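Local coordinates for putative xanthine dehydrogenase YAGS fad-binding subunit (Escherichia coli, PDB 5G5G), which binds molybdenum with pterin cytosine dinucleotide as the large subunit of a three-chain periplasmic enzyme that probably oxidises aldehydes, at residues 1-6 and 575-580; 181-186 and 716-721; 429-434 and 590-595. One frame throughout, in Å; residues are numbered along the deposited sequence.

Contact 1. Residues 1-6 and 575-580; sequences MKFDKP and GTLSKE
Leu577, in the first turn of helix 577-580, reaches into a bend of the N-terminal segment 1-6. Its CB starts out toward that segment, and with CG turned away from the carbonyl carbon (chi1 -69°) the branch point comes over the backbone of Asp4, Leu577 CG lying 3.9 Å from Asp4 O. There the branches part. Leu577 CD1 meets the ring, 3.6 Å from Phe3 CE2, with the Phe3 side chain crossing the leucine at about a right angle, and it also rests 3.8 Å from Lys5 C. Leu577 CD2 lies beside Asp4 O and 4.3 Å from Pro6 CD. A forked aliphatic chain suits a site walled by an aromatic ring, a proline and peptide groups. Just ahead of it, Gly575 N donates to Phe3 O at 3.1 Å and nearly straight (170°), though from above the carbonyl plane. Gly575 is closely hemmed in: Lys2 CE presses to 3.4 Å from Gly575 CA, and a side chain here would point toward segment 1-6. Leu577 is backed by Ile681 and Gln583, while Phe3 packs on Ile572 and Pro684. Strand 2-3 is an outer strand of a mixed sheet, parallel to strand 566-574, which is followed closely by helix 577-580.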
loop_
_atom_site.group_PDB
_atom_site.type_symbol
_atom_site.label_atom_id
_atom_site.label_comp_id
_atom_site.label_asym_id
_atom_site.label_seq_id
_atom_site.Cartn_x
_atom_site.Cartn_y
_atom_site.Cartn_z
ATOM N N MET C 1 25.901 10.448 -28.050
ATOM C CA MET C 1 25.921 11.913 -27.838
ATOM C C MET C 1 26.539 12.092 -26.465
ATOM O O MET C 1 26.192 11.371 -25.528
ATOM C CB MET C 1 24.487 12.478 -27.870
ATOM C CG MET C 1 24.389 13.974 -27.692
ATOM S SD MET C 1 22.629 14.422 -27.562
ATOM C CE MET C 1 22.368 14.737 -29.320
ATOM N N LYS C 2 27.459 13.032 -26.342
ATOM C CA LYS C 2 28.094 13.330 -25.059
ATOM C C LYS C 2 27.659 14.723 -24.575
ATOM O O LYS C 2 27.983 15.719 -25.213
ATOM C CB LYS C 2 29.627 13.266 -25.238
ATOM C CG LYS C 2 30.424 13.561 -23.968
ATOM C CD LYS C 2 30.262 12.504 -22.888
ATOM C CE LYS C 2 30.813 12.933 -21.549
ATOM N NZ LYS C 2 32.283 13.159 -21.602
ATOM N N PHE C 3 26.957 14.773 -23.455
ATOM C CA PHE C 3 26.437 16.022 -22.886
ATOM C C PHE C 3 27.451 16.593 -21.889
ATOM O O PHE C 3 27.480 16.189 -20.722
ATOM C CB PHE C 3 25.078 15.796 -22.233
ATOM C CG PHE C 3 24.392 17.059 -21.814
ATOM C CD1 PHE C 3 23.777 17.860 -22.760
ATOM C CD2 PHE C 3 24.389 17.485 -20.478
ATOM C CE1 PHE C 3 23.139 19.026 -22.391
ATOM C CE2 PHE C 3 23.774 18.699 -20.093
ATOM C CZ PHE C 3 23.174 19.465 -21.066
ATOM N N ASP C 4 28.253 17.527 -22.371
ATOM C CA ASP C 4 29.287 18.107 -21.510
ATOM C C ASP C 4 29.238 19.624 -21.398
ATOM O O ASP C 4 30.033 20.184 -20.638
ATOM C CB ASP C 4 30.707 17.614 -21.893
ATOM C CG ASP C 4 31.082 17.870 -23.335
ATOM O OD1 ASP C 4 30.419 18.666 -24.043
ATOM O OD2 ASP C 4 32.090 17.257 -23.778
ATOM N N LYS C 5 28.299 20.284 -22.104
ATOM C CA LYS C 5 28.135 21.722 -22.024
ATOM C C LYS C 5 26.670 21.992 -21.779
ATOM O O LYS C 5 25.847 21.196 -22.161
ATOM C CB LYS C 5 28.599 22.363 -23.342
ATOM C CG LYS C 5 30.102 22.264 -23.547
ATOM C CD LYS C 5 30.564 22.786 -24.908
ATOM C CE LYS C 5 30.282 21.845 -26.094
ATOM N NZ LYS C 5 30.816 20.434 -25.972
ATOM N N PRO C 6 26.319 23.073 -21.087
ATOM C CA PRO C 6 24.875 23.307 -20.907
ATOM C C PRO C 6 24.108 23.373 -22.251
ATOM O O PRO C 6 24.680 23.790 -23.253
ATOM C CB PRO C 6 24.832 24.666 -20.206
ATOM C CG PRO C 6 26.183 24.788 -19.560
ATOM C CD PRO C 6 27.128 24.157 -20.511
ATOM N N GLY C 575 28.966 14.120 -18.983
ATOM C CA GLY C 575 30.326 14.513 -18.551
ATOM C C GLY C 575 30.309 15.047 -17.124
ATOM O O GLY C 575 29.588 14.541 -16.293
ATOM N N THR C 576 31.066 16.097 -16.870
ATOM C CA THR C 576 31.321 16.592 -15.521
ATOM C C THR C 576 30.444 17.749 -15.025
ATOM O O THR C 576 30.793 18.359 -14.013
ATOM C CB THR C 576 32.785 17.067 -15.410
ATOM O OG1 THR C 576 33.040 18.117 -16.353
ATOM C CG2 THR C 576 33.726 15.929 -15.685
ATOM N N LEU C 577 29.311 18.048 -15.687
ATOM C CA LEU C 577 28.444 19.154 -15.202
ATOM C C LEU C 577 27.843 18.876 -13.819
ATOM O O LEU C 577 27.632 19.812 -13.070
ATOM C CB LEU C 577 27.331 19.484 -16.193
ATOM C CG LEU C 577 27.832 20.126 -17.478
ATOM C CD1 LEU C 577 26.712 20.056 -18.506
ATOM C CD2 LEU C 577 28.310 21.568 -17.288
ATOM N N SER C 578 27.608 17.606 -13.469
ATOM C CA SER C 578 27.113 17.304 -12.145
ATOM C C SER C 578 28.194 17.465 -11.055
ATOM O O SER C 578 27.848 17.471 -9.875
ATOM C CB SER C 578 26.543 15.897 -12.090
ATOM O OG SER C 578 27.599 15.002 -12.385
ATOM N N LYS C 579 29.475 17.507 -11.414
ATOM C CA LYS C 579 30.527 17.891 -10.443
ATOM C C LYS C 579 30.748 19.393 -10.407
ATOM O O LYS C 579 30.964 19.978 -9.344
ATOM C CB LYS C 579 31.852 17.206 -10.774
ATOM C CG LYS C 579 31.743 15.692 -10.756
ATOM C CD LYS C 579 33.061 15.056 -11.201
ATOM C CE LYS C 579 33.232 13.654 -10.620
ATOM N NZ LYS C 579 33.408 13.703 -9.131
ATOM N N GLU C 580 30.703 20.018 -11.571
ATOM C CA GLU C 580 30.889 21.451 -11.668
ATOM C C GLU C 580 29.791 22.260 -10.932
ATOM O O GLU C 580 30.077 23.309 -10.315
ATOM C CB GLU C 580 30.968 21.868 -13.149
ATOM C CG GLU C 580 31.095 23.365 -13.276
ATOM C CD GLU C 580 31.470 23.834 -14.659
ATOM O OE1 GLU C 580 31.388 23.007 -15.612
ATOM O OE2 GLU C 580 31.791 25.042 -14.734
#

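Contact 2. Residues 181-186 and 716-721; sequences TTPDQS and DYPITL
Thr181 and Asp716 form a single beta bridge, by which the chain after helix 698-710 is tied to strand 174-182, a border strand of a five-stranded mixed sheet in the molybdopterin-binding region. Thr181 O carries the contact: Tyr717 N donates to it at 3.0 Å and 170°, and the same oxygen lies in the plane of the Tyr717 ring at its edge, 3.5 Å from CD1. The ring gets there because CG stands opposite the carbonyl carbon (chi1 -73°), which sends it alongside Thr182, whose CG2 comes 4.0 Å from Tyr717 CD1. Pro183, which has no N-H to offer, meets its partners with ring carbons instead: CD lies 3.6 Å from Tyr717 O and CG 4.2 Å from Pro718 CD, the cis peptide before Pro718 turning the chain beside it. Farther out, Tyr717 OH bonds to Met359 O, and the ring packs on Ile363 and on Ala700 and Ala703, so helices 354-372 and 698-710 fix its direction. Thr182 OG1 is held by Thr285 OG1 of the adjacent strand. A water completes the join: it donates to Tyr717 O at 2.7 Å and is hydrogen-bonded to Thr181 OG1 at 2.8 Å.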
loop_
_atom_site.group_PDB
_atom_site.type_symbol
_atom_site.label_atom_id
_atom_site.label_comp_id
_atom_site.label_asym_id
_atom_site.label_seq_id
_atom_site.Cartn_x
_atom_site.Cartn_y
_atom_site.Cartn_z
ATOM N N THR C 181 13.043 9.756 15.538
ATOM C CA THR C 181 13.044 8.403 14.972
ATOM C C THR C 181 12.013 8.253 13.877
ATOM O O THR C 181 10.920 8.849 13.939
ATOM C CB THR C 181 12.850 7.276 16.019
ATOM O OG1 THR C 181 11.551 7.378 16.624
ATOM C CG2 THR C 181 13.873 7.374 17.097
ATOM N N THR C 182 12.376 7.399 12.931
ATOM C CA THR C 182 11.468 6.884 11.879
ATOM C C THR C 182 11.537 5.363 11.896
ATOM O O THR C 182 12.590 4.792 12.130
ATOM C CB THR C 182 11.814 7.370 10.510
ATOM O OG1 THR C 182 13.106 6.884 10.104
ATOM C CG2 THR C 182 11.857 8.885 10.495
ATOM N N PRO C 183 10.397 4.717 11.665
ATOM C CA PRO C 183 10.340 3.282 11.741
ATOM C C PRO C 183 10.748 2.623 10.424
ATOM O O PRO C 183 10.867 3.290 9.362
ATOM C CB PRO C 183 8.811 3.032 11.997
ATOM C CG PRO C 183 8.156 4.090 11.218
ATOM C CD PRO C 183 9.084 5.289 11.330
ATOM N N ASP C 184 10.912 1.293 10.478
ATOM C CA ASP C 184 11.006 0.536 9.269
ATOM C C ASP C 184 9.707 0.704 8.466
ATOM O O ASP C 184 8.581 0.752 9.033
ATOM C CB ASP C 184 11.267 -0.940 9.599
ATOM C CG ASP C 184 12.532 -1.129 10.394
ATOM O OD1 ASP C 184 13.598 -1.059 9.773
ATOM O OD2 ASP C 184 12.418 -1.364 11.639
ATOM N N GLN C 185 9.842 0.889 7.160
ATOM C CA GLN C 185 8.675 1.046 6.281
ATOM C C GLN C 185 8.728 0.052 5.134
ATOM O O GLN C 185 9.813 -0.414 4.717
ATOM C CB GLN C 185 8.534 2.505 5.738
ATOM C CG GLN C 185 8.438 3.532 6.853
ATOM C CD GLN C 185 8.603 4.982 6.382
ATOM O OE1 GLN C 185 9.157 5.244 5.328
ATOM N NE2 GLN C 185 8.174 5.938 7.237
ATOM N N SER C 186 7.571 -0.144 4.528
ATOM C CA SER C 186 7.390 -1.159 3.492
ATOM C C SER C 186 6.777 -0.595 2.226
ATOM O O SER C 186 5.861 0.223 2.280
ATOM C CB SER C 186 6.509 -2.323 4.060
ATOM O OG SER C 186 6.704 -3.522 3.331
ATOM N N ASP C 716 8.925 10.857 17.276
ATOM C CA ASP C 716 8.976 9.452 16.884
ATOM C C ASP C 716 7.760 9.165 15.986
ATOM O O ASP C 716 6.613 9.169 16.425
ATOM C CB ASP C 716 9.057 8.489 18.088
ATOM C CG ASP C 716 7.868 8.588 19.010
ATOM O OD1 ASP C 716 7.617 9.709 19.494
ATOM O OD2 ASP C 716 7.191 7.550 19.256
ATOM N N TYR C 717 8.023 9.000 14.706
ATOM C CA TYR C 717 6.945 8.747 13.741
ATOM C C TYR C 717 6.509 7.274 13.808
ATOM O O TYR C 717 7.303 6.429 14.228
ATOM C CB TYR C 717 7.455 9.016 12.360
ATOM C CG TYR C 717 7.662 10.444 11.969
ATOM C CD1 TYR C 717 8.912 11.083 12.162
ATOM C CD2 TYR C 717 6.676 11.124 11.324
ATOM C CE1 TYR C 717 9.124 12.407 11.721
ATOM C CE2 TYR C 717 6.879 12.402 10.832
ATOM C CZ TYR C 717 8.098 13.045 11.028
ATOM O OH TYR C 717 8.242 14.297 10.496
ATOM N N PRO C 718 5.277 6.935 13.382
ATOM C CA PRO C 718 4.239 7.862 12.940
ATOM C C PRO C 718 3.543 8.538 14.113
ATOM O O PRO C 718 3.595 8.050 15.269
ATOM C CB PRO C 718 3.253 6.929 12.180
ATOM C CG PRO C 718 3.409 5.611 12.886
ATOM C CD PRO C 718 4.821 5.512 13.341
ATOM N N ILE C 719 2.869 9.642 13.810
ATOM C CA ILE C 719 2.214 10.449 14.809
ATOM C C ILE C 719 0.757 9.991 14.954
ATOM O O ILE C 719 -0.166 10.531 14.336
ATOM C CB ILE C 719 2.352 11.933 14.485
ATOM C CG1 ILE C 719 3.838 12.316 14.338
ATOM C CG2 ILE C 719 1.756 12.763 15.616
ATOM C CD1 ILE C 719 4.071 13.714 13.803
ATOM N N THR C 720 0.593 9.006 15.823
ATOM C CA THR C 720 -0.661 8.401 16.099
ATOM C C THR C 720 -1.256 8.958 17.362
ATOM O O THR C 720 -0.597 9.657 18.174
ATOM C CB THR C 720 -0.482 6.866 16.156
ATOM O OG1 THR C 720 0.523 6.531 17.127
ATOM C CG2 THR C 720 -0.158 6.354 14.813
ATOM N N LEU C 721 -2.549 8.740 17.551
ATOM C CA LEU C 721 -3.278 9.444 18.585
ATOM C C LEU C 721 -2.765 9.128 20.013
ATOM O O LEU C 721 -2.829 9.959 20.935
ATOM C CB LEU C 721 -4.776 9.130 18.498
ATOM C CG LEU C 721 -5.235 7.686 18.792
ATOM C CD1 LEU C 721 -5.450 7.355 20.258
ATOM C CD2 LEU C 721 -6.521 7.370 17.993
HETATM O O HOH W 1 9.908 5.921 14.919
#

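Contact 3. Residues 429-434 and 590-595; sequences WLVGHG and FVEVGV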
loop_
_atom_site.group_PDB
_atom_site.type_symbol
_atom_site.label_atom_id
_atom_site.label_comp_id
_atom_site.label_asym_id
_atom_site.label_seq_id
_atom_site.Cartn_x
_atom_site.Cartn_y
_atom_site.Cartn_z
ATOM N N TRP C 429 -12.741 19.552 16.132
ATOM C CA TRP C 429 -11.399 19.395 15.552
ATOM C C TRP C 429 -10.511 20.608 15.889
ATOM O O TRP C 429 -10.956 21.761 15.736
ATOM C CB TRP C 429 -11.484 19.264 14.037
ATOM C CG TRP C 429 -12.254 18.049 13.656
ATOM C CD1 TRP C 429 -13.632 17.946 13.477
ATOM C CD2 TRP C 429 -11.729 16.741 13.494
ATOM N NE1 TRP C 429 -13.970 16.648 13.164
ATOM C CE2 TRP C 429 -12.826 15.884 13.173
ATOM C CE3 TRP C 429 -10.441 16.206 13.564
ATOM C CZ2 TRP C 429 -12.666 14.506 12.962
ATOM C CZ3 TRP C 429 -10.283 14.854 13.356
ATOM C CH2 TRP C 429 -11.384 14.013 13.036
ATOM N N LEU C 430 -9.292 20.338 16.372
ATOM C CA LEU C 430 -8.223 21.348 16.446
ATOM C C LEU C 430 -7.589 21.416 15.076
ATOM O O LEU C 430 -7.215 20.377 14.508
ATOM C CB LEU C 430 -7.168 20.971 17.478
ATOM C CG LEU C 430 -7.631 20.988 18.928
ATOM C CD1 LEU C 430 -6.848 20.005 19.804
ATOM C CD2 LEU C 430 -7.540 22.401 19.474
ATOM N N VAL C 431 -7.508 22.618 14.517
ATOM C CA VAL C 431 -6.924 22.826 13.189
ATOM C C VAL C 431 -5.545 23.435 13.282
ATOM O O VAL C 431 -5.296 24.357 14.102
ATOM C CB VAL C 431 -7.807 23.749 12.365
ATOM C CG1 VAL C 431 -7.209 23.978 11.006
ATOM C CG2 VAL C 431 -9.214 23.121 12.242
ATOM N N GLY C 432 -4.650 22.932 12.453
ATOM C CA GLY C 432 -3.288 23.431 12.392
ATOM C C GLY C 432 -2.757 23.483 10.985
ATOM O O GLY C 432 -3.206 22.735 10.105
ATOM N N HIS C 433 -1.772 24.377 10.793
ATOM C CA HIS C 433 -1.089 24.611 9.555
ATOM C C HIS C 433 0.396 24.398 9.758
ATOM O O HIS C 433 0.942 24.830 10.783
ATOM C CB HIS C 433 -1.361 26.043 9.053
ATOM C CG HIS C 433 -2.810 26.343 8.878
ATOM N ND1 HIS C 433 -3.584 26.885 9.882
ATOM C CD2 HIS C 433 -3.658 26.071 7.851
ATOM C CE1 HIS C 433 -4.827 27.022 9.456
ATOM N NE2 HIS C 433 -4.910 26.482 8.246
ATOM N N GLY C 434 1.021 23.678 8.837
ATOM C CA GLY C 434 2.456 23.372 8.876
ATOM C C GLY C 434 3.110 23.499 7.525
ATOM O O GLY C 434 2.457 23.363 6.479
ATOM N N PHE C 590 2.892 22.469 2.155
ATOM C CA PHE C 590 2.017 23.224 3.078
ATOM C C PHE C 590 0.805 22.357 3.385
ATOM O O PHE C 590 0.193 21.832 2.450
ATOM C CB PHE C 590 1.549 24.563 2.464
ATOM C CG PHE C 590 2.627 25.565 2.306
ATOM C CD1 PHE C 590 3.475 25.506 1.200
ATOM C CD2 PHE C 590 2.842 26.562 3.278
ATOM C CE1 PHE C 590 4.502 26.424 1.061
ATOM C CE2 PHE C 590 3.827 27.513 3.107
ATOM C CZ PHE C 590 4.704 27.421 2.006
ATOM N N VAL C 591 0.524 22.111 4.666
ATOM C CA VAL C 591 -0.532 21.200 5.084
ATOM C C VAL C 591 -1.416 21.803 6.151
ATOM O O VAL C 591 -0.925 22.496 7.063
ATOM C CB VAL C 591 0.080 19.896 5.686
ATOM C CG1 VAL C 591 -1.010 19.015 6.250
ATOM C CG2 VAL C 591 0.924 19.187 4.647
ATOM N N GLU C 592 -2.712 21.540 6.037
ATOM C CA GLU C 592 -3.657 21.832 7.095
ATOM C C GLU C 592 -4.173 20.509 7.633
ATOM O O GLU C 592 -4.584 19.623 6.821
ATOM C CB GLU C 592 -4.794 22.738 6.572
ATOM C CG GLU C 592 -5.881 23.052 7.600
ATOM C CD GLU C 592 -7.032 23.848 7.001
ATOM O OE1 GLU C 592 -6.826 24.948 6.503
ATOM O OE2 GLU C 592 -8.173 23.382 7.072
ATOM N N VAL C 593 -4.124 20.322 8.957
ATOM C CA VAL C 593 -4.622 19.099 9.563
ATOM C C VAL C 593 -5.695 19.388 10.573
ATOM O O VAL C 593 -5.781 20.523 11.107
ATOM C CB VAL C 593 -3.563 18.304 10.339
ATOM C CG1 VAL C 593 -2.506 17.891 9.389
ATOM C CG2 VAL C 593 -2.984 19.134 11.496
ATOM N N GLY C 594 -6.492 18.360 10.878
ATOM C CA GLY C 594 -7.409 18.445 11.990
ATOM C C GLY C 594 -6.980 17.362 12.983
ATOM O O GLY C 594 -6.596 16.261 12.569
ATOM N N VAL C 595 -7.045 17.684 14.269
ATOM C CA VAL C 595 -6.762 16.696 15.315
ATOM C C VAL C 595 -8.004 16.671 16.199
ATOM O O VAL C 595 -8.443 17.709 16.720
ATOM C CB VAL C 595 -5.501 17.011 16.132
ATOM C CG1 VAL C 595 -5.312 15.979 17.266
ATOM C CG2 VAL C 595 -4.252 17.060 15.225
#
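His433 and Glu592 stand side by side on one face of a beta sheet, joined by a hydrogen bond from NE2 to OE1 of 3.0 Å. The bond is bent (141° at the hydrogen), with OE1 somewhat off the imidazole plane; NE2 in turn approaches from above the carboxylate, and the two planes stand 88° apart. Glu592 runs extended, its CG anti to the backbone N (chi1 177°), which carries the carboxylate alongside the ring. OE1 is shared with Arg606 and OE2 meets Arg605, salt bridges likely to keep the acid ionised. Cut back to an alanine, this position would probably leave both arginines without their carboxylate mate and the imidazole without the bond that fixes its turn. Beneath, six backbone bonds pair Leu430 with Val595, Gly432 with Val593 and Gly434 with Val591, the shortest 2.7 Å from Val595 N to Leu430 O. On the glutamate's face, Val431 CG1 lies 3.8 Å from Glu592 CG. At the end of the pairing Trp429 CE3 is 3.7 Å from Gly594 C, and a CB on Gly594 would crowd the indole. On the other face the three compact valines pack on helix 698-710, where Gly432 and Gly434 add no side chain. This is a regular antiparallel pairing of strands 429-441 and 584-596 in a sheet of the second molybdopterin cofactor-binding region, one side bearing the His433-Glu592 pair, the other covered by a helix.

In the fold
The three contacts occupy two regions of the subunit. Contacts 2 and 3 are neighbours, with centres 19 Å apart and nearest atoms about 7 Å apart, and they share helix 698-710: it packs on the valines of strand 584-596 and on Tyr717 in the segment that follows it. Contact 1 lies alone, its centre 40 Å from that of contact 2 and 44 Å from that of contact 3, yet helix 577-580 is directly followed by strand 584-596. Along the chain contact 3 is nested inside the loop closed by contact 2, whereas contact 1 crosses both. Residues 1-6 and 716-721, near the two ends of the chain, are thereby each tied to a cofactor-binding region.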